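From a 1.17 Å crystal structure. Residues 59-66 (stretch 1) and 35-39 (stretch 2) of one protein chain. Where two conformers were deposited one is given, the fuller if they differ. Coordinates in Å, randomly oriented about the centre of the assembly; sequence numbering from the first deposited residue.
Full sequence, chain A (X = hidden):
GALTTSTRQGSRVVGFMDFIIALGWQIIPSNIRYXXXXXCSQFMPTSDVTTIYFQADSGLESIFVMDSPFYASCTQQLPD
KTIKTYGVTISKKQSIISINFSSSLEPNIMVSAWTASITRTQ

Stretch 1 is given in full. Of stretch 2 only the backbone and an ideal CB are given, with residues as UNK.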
# COMPACT_ATOMS: atom_id res chain seq x y z
N GLY A 59 -1.92 -23.37 -1.75
CA GLY A 59 -2.55 -22.18 -1.22
C GLY A 59 -2.32 -21.01 -2.17
O GLY A 59 -3.24 -20.35 -2.64
N LEU A 60 -1.06 -20.77 -2.49
CA LEU A 60 -0.73 -19.62 -3.29
C LEU A 60 -1.26 -19.75 -4.71
O LEU A 60 -1.71 -18.77 -5.35
CB LEU A 60 0.77 -19.47 -3.30
CG LEU A 60 1.34 -18.18 -3.79
CD1 LEU A 60 0.70 -16.93 -3.17
CD2 LEU A 60 2.81 -18.23 -3.46
N GLU A 61 -1.20 -20.95 -5.25
CA GLU A 61 -1.68 -21.13 -6.60
C GLU A 61 -3.16 -20.73 -6.68
O GLU A 61 -3.61 -20.35 -7.77
CB GLU A 61 -1.53 -22.57 -7.06
CG GLU A 61 -0.17 -22.97 -7.60
CD GLU A 61 -0.21 -24.34 -8.25
OE1 GLU A 61 -0.47 -25.32 -7.52
OE2 GLU A 61 -0.01 -24.45 -9.48
N SER A 62 -3.91 -20.84 -5.57
CA SER A 62 -5.36 -20.64 -5.58
C SER A 62 -5.78 -19.21 -5.91
O SER A 62 -6.95 -18.99 -6.24
CB SER A 62 -6.00 -21.13 -4.26
OG SER A 62 -5.76 -20.29 -3.13
N ILE A 63 -4.87 -18.24 -5.81
CA ILE A 63 -5.25 -16.86 -6.06
C ILE A 63 -5.06 -16.47 -7.54
O ILE A 63 -5.45 -15.37 -7.95
CB ILE A 63 -4.52 -15.84 -5.14
CG1 ILE A 63 -3.02 -15.73 -5.47
CG2 ILE A 63 -4.75 -16.15 -3.66
CD1 ILE A 63 -2.34 -14.56 -4.83
N PHE A 64 -4.44 -17.36 -8.32
CA PHE A 64 -4.17 -17.07 -9.73
C PHE A 64 -5.28 -17.62 -10.60
O PHE A 64 -5.11 -18.58 -11.34
CB PHE A 64 -2.78 -17.59 -10.18
CG PHE A 64 -1.63 -16.86 -9.52
CD1 PHE A 64 -1.21 -17.23 -8.25
CD2 PHE A 64 -0.98 -15.79 -10.15
CE1 PHE A 64 -0.17 -16.60 -7.64
CE2 PHE A 64 0.07 -15.14 -9.51
CZ PHE A 64 0.47 -15.54 -8.25
N VAL A 65 -6.44 -16.99 -10.49
CA VAL A 65 -7.65 -17.41 -11.17
C VAL A 65 -7.83 -16.63 -12.45
O VAL A 65 -8.38 -17.15 -13.42
CB VAL A 65 -8.88 -17.19 -10.25
CG1 VAL A 65 -10.19 -17.28 -11.02
CG2 VAL A 65 -8.86 -18.20 -9.11
N MET A 66 -7.42 -15.37 -12.45
CA MET A 66 -7.64 -14.50 -13.59
C MET A 66 -6.48 -14.63 -14.57
O MET A 66 -5.36 -15.03 -14.20
CB MET A 66 -7.80 -13.03 -13.14
CG MET A 66 -8.92 -12.79 -12.13
SD MET A 66 -10.59 -13.32 -12.64
CE MET A 66 -11.14 -11.92 -13.63
N UNK A 35 -12.27 -11.10 -4.02
CA UNK A 35 -11.03 -10.34 -3.99
C UNK A 35 -9.87 -11.31 -3.74
O UNK A 35 -9.93 -12.16 -2.85
CB UNK A 35 -11.08 -9.25 -2.92
N UNK A 36 -8.84 -11.16 -4.57
CA UNK A 36 -7.62 -11.96 -4.51
C UNK A 36 -6.50 -11.01 -4.12
O UNK A 36 -6.22 -10.06 -4.84
CB UNK A 36 -7.33 -12.66 -5.84
N UNK A 37 -5.89 -11.26 -2.96
CA UNK A 37 -4.87 -10.38 -2.39
C UNK A 37 -3.55 -11.14 -2.32
O UNK A 37 -3.50 -12.28 -1.85
CB UNK A 37 -5.28 -9.88 -1.01
N UNK A 38 -2.49 -10.48 -2.78
CA UNK A 38 -1.13 -10.99 -2.65
C UNK A 38 -0.29 -9.92 -2.00
O UNK A 38 -0.25 -8.79 -2.49
CB UNK A 38 -0.55 -11.40 -4.00
N UNK A 39 0.41 -10.25 -0.93
CA UNK A 39 1.34 -9.32 -0.41
C UNK A 39 2.68 -9.89 -0.08
O UNK A 39 2.88 -11.08 -0.07
CB UNK A 39 0.75 -8.66 0.84

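Stretch 2 is an extended strand, with CA-to-CB bonds that alternate in direction. Stretch 1 leaves a helix through a type I beta turn from Glu 61 to Phe 64. The two backbones come nearest at Ile 63 and position 36, where the CA atoms are 5.7 Å apart.

Position 35 has phi/psi of -109/132, ordinary strand values. Its ideal CB has nothing of stretch 1 within 5.5 Å. Stretch 1 therefore sets no demand, and the backbone would suit a beta-branched residue among many others. The deposited residue is Ile 35, which makes no contact with stretch 1.

At position 36 the CA-to-CB bond points toward stretch 1. The ideal CB lies 3.9 Å from Ile 63 O. Beyond it run the carbonyls of Ser 62 and Ile 63, the CB of Ile 63 and the methyls of Val 65. A small residue would leave much of this surface uncovered. A long apolar chain or an aromatic ring could reach along it, and a polar tip would be tolerated if it passed Val 65. The deposited residue is Tyr 36, with chi1 in m. Its ring lies obliquely to the carbonyls: CD1 of Tyr 36 is 3.7 Å from Ile 63 O, and CE1 of Tyr 36 is 4.2 Å from Ser 62 O. CD1 of Tyr 36 also packs on Ile 63 CB at 4.1 Å. Farther out, Tyr 36 CE1 meets Val 65 CG2 at 3.9 Å, and Tyr 36 OH is 3.8 Å from the same methyl. The hydroxyl makes no hydrogen bond to stretch 1.

Position 37 points away, and its ideal CB has no neighbour from stretch 1 within 5.5 Å. Many side chains would fit. It is Ile 37, whose backbone O touches Ile 63 CD1 at 3.9 Å.

Position 38 points toward stretch 1 again. Its ideal CB is 3.7 Å from Ile 63 CD1, and the methyls of Leu 60 lie farther along. This surface is apolar, with no charge to pair. Leucine, isoleucine, valine or methionine would suit it. The deposited residue is Leu 38, with chi1 t and chi2 p. Its CB packs on Ile 63 CD1 at 3.8 Å. Its CD1 meets Leu 60 CD1 at 3.7 Å, so the side chain bridges from the turn back to the helix.

Position 39 has its ideal CB beyond 5.5 Å of stretch 1. Nothing here selects a side chain, polar or apolar. It is Asn 39, out of reach of stretch 1.

Stretch 2 (35-39) IYILN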
# COMPACT_ATOMS: atom_id res chain seq x y z
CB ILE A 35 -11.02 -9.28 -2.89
CG1 ILE A 35 -12.32 -8.50 -2.88
CG2 ILE A 35 -9.85 -8.35 -3.09
CD1 ILE A 35 -12.49 -7.63 -1.64
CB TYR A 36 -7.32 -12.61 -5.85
CG TYR A 36 -8.43 -13.53 -6.27
CD1 TYR A 36 -8.46 -14.83 -5.81
CD2 TYR A 36 -9.47 -13.09 -7.08
CE1 TYR A 36 -9.50 -15.69 -6.14
CE2 TYR A 36 -10.51 -13.94 -7.43
CZ TYR A 36 -10.51 -15.24 -6.95
OH TYR A 36 -11.52 -16.10 -7.29
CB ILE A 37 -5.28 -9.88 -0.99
CG1 ILE A 37 -6.49 -8.94 -1.10
CG2 ILE A 37 -4.14 -9.16 -0.29
CD1 ILE A 37 -7.30 -8.80 0.16
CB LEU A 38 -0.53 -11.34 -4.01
CG LEU A 38 0.88 -11.92 -4.00
CD1 LEU A 38 0.98 -13.22 -3.21
CD2 LEU A 38 1.39 -12.14 -5.42
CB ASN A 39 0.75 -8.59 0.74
CG ASN A 39 0.35 -9.49 1.83
OD1 ASN A 39 1.04 -10.48 2.15
ND2 ASN A 39 -0.81 -9.20 2.40
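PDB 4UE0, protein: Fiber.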